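PDB 1YYV: putative transcriptional regulator, which probably binds DNA and regulates transcription as a member of the HxlR-like helix-turn-helix family. Local coordinates for residues L39-L44 with Q71-D76. Numbering follows the deposited sequence.
Sequences LILVAL and QALEQD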
ATOM      1  N   LEU A  39       7.655   5.773  -2.796  1.00 43.71           N
ATOM      2  CA  LEU A  39       8.645   6.815  -2.743  1.00 43.45           C
ATOM      3  C   LEU A  39       8.616   7.585  -4.039  1.00 42.92           C
ATOM      4  O   LEU A  39       8.660   8.801  -4.017  1.00 43.22           O
ATOM      5  CB  LEU A  39      10.040   6.212  -2.504  1.00 44.02           C
ATOM      6  CG  LEU A  39      10.231   5.451  -1.189  1.00 43.62           C
ATOM      7  CD1 LEU A  39      11.707   5.080  -1.001  1.00 44.34           C
ATOM      8  CD2 LEU A  39       9.711   6.308  -0.031  1.00 44.43           C
ATOM      9  N   ILE A  40       8.519   6.876  -5.164  1.00 42.74           N
ATOM     10  CA  ILE A  40       8.296   7.526  -6.451  1.00 42.81           C
ATOM     11  C   ILE A  40       7.065   8.416  -6.434  1.00 42.94           C
ATOM     12  O   ILE A  40       7.131   9.575  -6.833  1.00 45.26           O
ATOM     13  CB  ILE A  40       8.170   6.517  -7.614  1.00 43.08           C
ATOM     14  CG1 ILE A  40       9.480   5.749  -7.798  1.00 41.03           C
ATOM     15  CG2 ILE A  40       7.659   7.251  -8.900  1.00 39.10           C
ATOM     16  CD1 ILE A  40       9.328   4.491  -8.582  1.00 38.73           C
ATOM     17  N   LEU A  41       5.949   7.895  -5.959  1.00 42.85           N
ATOM     18  CA  LEU A  41       4.703   8.652  -5.962  1.00 42.59           C
ATOM     19  C   LEU A  41       4.693   9.847  -5.020  1.00 42.93           C
ATOM     20  O   LEU A  41       4.012  10.845  -5.289  1.00 43.15           O
ATOM     21  CB  LEU A  41       3.510   7.733  -5.660  1.00 41.83           C
ATOM     22  CG  LEU A  41       3.127   6.781  -6.786  1.00 40.72           C
ATOM     23  CD1 LEU A  41       2.042   5.858  -6.313  1.00 39.09           C
ATOM     24  CD2 LEU A  41       2.687   7.498  -8.116  1.00 37.92           C
ATOM     25  N   VAL A  42       5.430   9.760  -3.916  1.00 43.56           N
ATOM     26  CA  VAL A  42       5.494  10.876  -2.968  1.00 44.40           C
ATOM     27  C   VAL A  42       6.443  11.926  -3.524  1.00 44.79           C
ATOM     28  O   VAL A  42       6.093  13.114  -3.546  1.00 45.33           O
ATOM     29  CB  VAL A  42       5.939  10.437  -1.543  1.00 45.66           C
ATOM     30  CG1 VAL A  42       6.387  11.661  -0.707  1.00 46.23           C
ATOM     31  CG2 VAL A  42       4.835   9.654  -0.824  1.00 44.42           C
ATOM     32  N   ALA A  43       7.599  11.489  -4.040  1.00 43.99           N
ATOM     33  CA  ALA A  43       8.576  12.412  -4.632  1.00 44.83           C
ATOM     34  C   ALA A  43       8.049  13.261  -5.821  1.00 45.23           C
ATOM     35  O   ALA A  43       8.296  14.444  -5.890  1.00 45.03           O
ATOM     36  CB  ALA A  43       9.867  11.662  -5.023  1.00 44.43           C
ATOM     37  N   LEU A  44       7.329  12.653  -6.758  1.00 46.01           N
ATOM     38  CA  LEU A  44       6.831  13.402  -7.913  1.00 46.04           C
ATOM     39  C   LEU A  44       5.755  14.470  -7.615  1.00 47.31           C
ATOM     40  O   LEU A  44       5.392  15.272  -8.505  1.00 48.06           O
ATOM     41  CB  LEU A  44       6.351  12.434  -8.981  1.00 44.83           C
ATOM     42  CG  LEU A  44       7.465  11.537  -9.501  1.00 45.08           C
ATOM     43  CD1 LEU A  44       6.886  10.520 -10.473  1.00 43.96           C
ATOM     44  CD2 LEU A  44       8.616  12.361 -10.142  1.00 41.13           C
ATOM     45  N   GLN A  71       8.481   1.647 -14.600  1.00 40.17           N
ATOM     46  CA  GLN A  71       7.757   1.008 -15.683  1.00 41.58           C
ATOM     47  C   GLN A  71       6.328   0.493 -15.340  1.00 40.98           C
ATOM     48  O   GLN A  71       5.403   0.688 -16.129  1.00 40.31           O
ATOM     49  CB  GLN A  71       8.575  -0.143 -16.270  1.00 41.94           C
ATOM     50  CG  GLN A  71       7.770  -0.895 -17.336  1.00 47.17           C
ATOM     51  CD  GLN A  71       8.627  -1.340 -18.466  1.00 56.35           C
ATOM     52  OE1 GLN A  71       9.116  -2.483 -18.480  1.00 58.70           O
ATOM     53  NE2 GLN A  71       8.862  -0.429 -19.433  1.00 59.25           N
ATOM     54  N   ALA A  72       6.174  -0.185 -14.203  1.00 40.70           N
ATOM     55  CA  ALA A  72       4.853  -0.636 -13.747  1.00 41.28           C
ATOM     56  C   ALA A  72       3.909   0.553 -13.505  1.00 41.89           C
ATOM     57  O   ALA A  72       2.736   0.495 -13.846  1.00 42.43           O
ATOM     58  CB  ALA A  72       4.962  -1.539 -12.495  1.00 40.68           C
ATOM     59  N   LEU A  73       4.434   1.643 -12.961  1.00 42.83           N
ATOM     60  CA  LEU A  73       3.635   2.837 -12.714  1.00 43.00           C
ATOM     61  C   LEU A  73       3.258   3.579 -13.980  1.00 44.42           C
ATOM     62  O   LEU A  73       2.167   4.156 -14.048  1.00 44.44           O
ATOM     63  CB  LEU A  73       4.331   3.777 -11.717  1.00 42.06           C
ATOM     64  CG  LEU A  73       4.517   3.278 -10.265  1.00 40.80           C
ATOM     65  CD1 LEU A  73       5.396   4.236  -9.408  1.00 37.97           C
ATOM     66  CD2 LEU A  73       3.172   3.065  -9.577  1.00 38.97           C
ATOM     67  N   GLU A  74       4.135   3.564 -14.984  1.00 45.77           N
ATOM     68  CA  GLU A  74       3.832   4.209 -16.267  1.00 47.84           C
ATOM     69  C   GLU A  74       2.759   3.459 -17.048  1.00 48.10           C
ATOM     70  O   GLU A  74       1.818   4.081 -17.588  1.00 47.97           O
ATOM     71  CB  GLU A  74       5.084   4.398 -17.139  1.00 47.78           C
ATOM     72  CG  GLU A  74       4.750   5.030 -18.512  1.00 49.83           C
ATOM     73  CD  GLU A  74       5.913   5.085 -19.501  1.00 51.40           C
ATOM     74  OE1 GLU A  74       6.964   4.404 -19.286  1.00 55.26           O
ATOM     75  OE2 GLU A  74       5.747   5.814 -20.519  1.00 55.45           O
ATOM     76  N   GLN A  75       2.868   2.130 -17.097  1.00 49.17           N
ATOM     77  CA  GLN A  75       1.869   1.365 -17.837  1.00 51.03           C
ATOM     78  C   GLN A  75       0.522   1.298 -17.138  1.00 50.26           C
ATOM     79  O   GLN A  75      -0.484   1.047 -17.808  1.00 50.94           O
ATOM     80  CB  GLN A  75       2.360   0.004 -18.389  1.00 51.35           C
ATOM     81  CG  GLN A  75       3.021  -0.925 -17.402  1.00 54.22           C
ATOM     82  CD  GLN A  75       4.056  -1.860 -18.063  1.00 54.17           C
ATOM     83  OE1 GLN A  75       4.678  -1.512 -19.072  1.00 55.30           O
ATOM     84  NE2 GLN A  75       4.270  -3.035 -17.453  1.00 57.63           N
ATOM     85  N   ASP A  76       0.501   1.576 -15.824  1.00 48.98           N
ATOM     86  CA  ASP A  76      -0.743   1.756 -15.076  1.00 47.97           C
ATOM     87  C   ASP A  76      -1.391   3.105 -15.411  1.00 46.79           C
ATOM     88  O   ASP A  76      -2.583   3.262 -15.292  1.00 46.95           O
ATOM     89  CB  ASP A  76      -0.500   1.630 -13.567  1.00 48.13           C
ATOM     90  CG  ASP A  76      -0.345   0.157 -13.104  1.00 51.16           C
ATOM     91  OD1 ASP A  76      -0.580  -0.764 -13.919  1.00 52.90           O
ATOM     92  OD2 ASP A  76       0.029  -0.088 -11.922  1.00 52.92           O
TER
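Leu73 reaches out from helix 66-76 and sets one methyl, CD1, against two consecutive residues of helix 35-43, Ile40 and Leu41. Its CG stands anti to the carbonyl carbon (chi1 -66°) and the chain then runs on extended, which carries the methyl well clear of its own backbone. A leucine suits this place because its length spans the gap between the two segments, whose nearest CA atoms, those of Leu41 and Leu73, are 9.0 Å apart. The closest touch is Leu73 CD1 on Ile40 CG2, at 3.8 Å. The same methyl lies 4.0 Å from Ile40 CB and 4.0 Å from Ile40 CD1, resting between the two branches of a beta-branched side chain whose CB already faces the partner helix. Leu41 starts off alongside that helix, and the outer part of its side chain comes nearer, CG lying 4.3 Å from Leu73 CD1 in a looser contact. Helices 35-43 and 66-76 belong to the winged-helix form of the helix-turn-helix domain, and all three residues are buried in its hydrophobic interior. Leucine's length lets Leu41 reach both Leu73 and Val32 of helix 25-33; Val32 touches Leu73 too, while Leu79, on the strand that follows helix 66-76, also packs on Leu73. Ile40 also meets Leu66, Ser69 and Leu70 of that helix. Further along the same segment as Leu73, Asp76 forms a salt bridge with Arg124 of the second subunit and is hydrogen-bonded to His31.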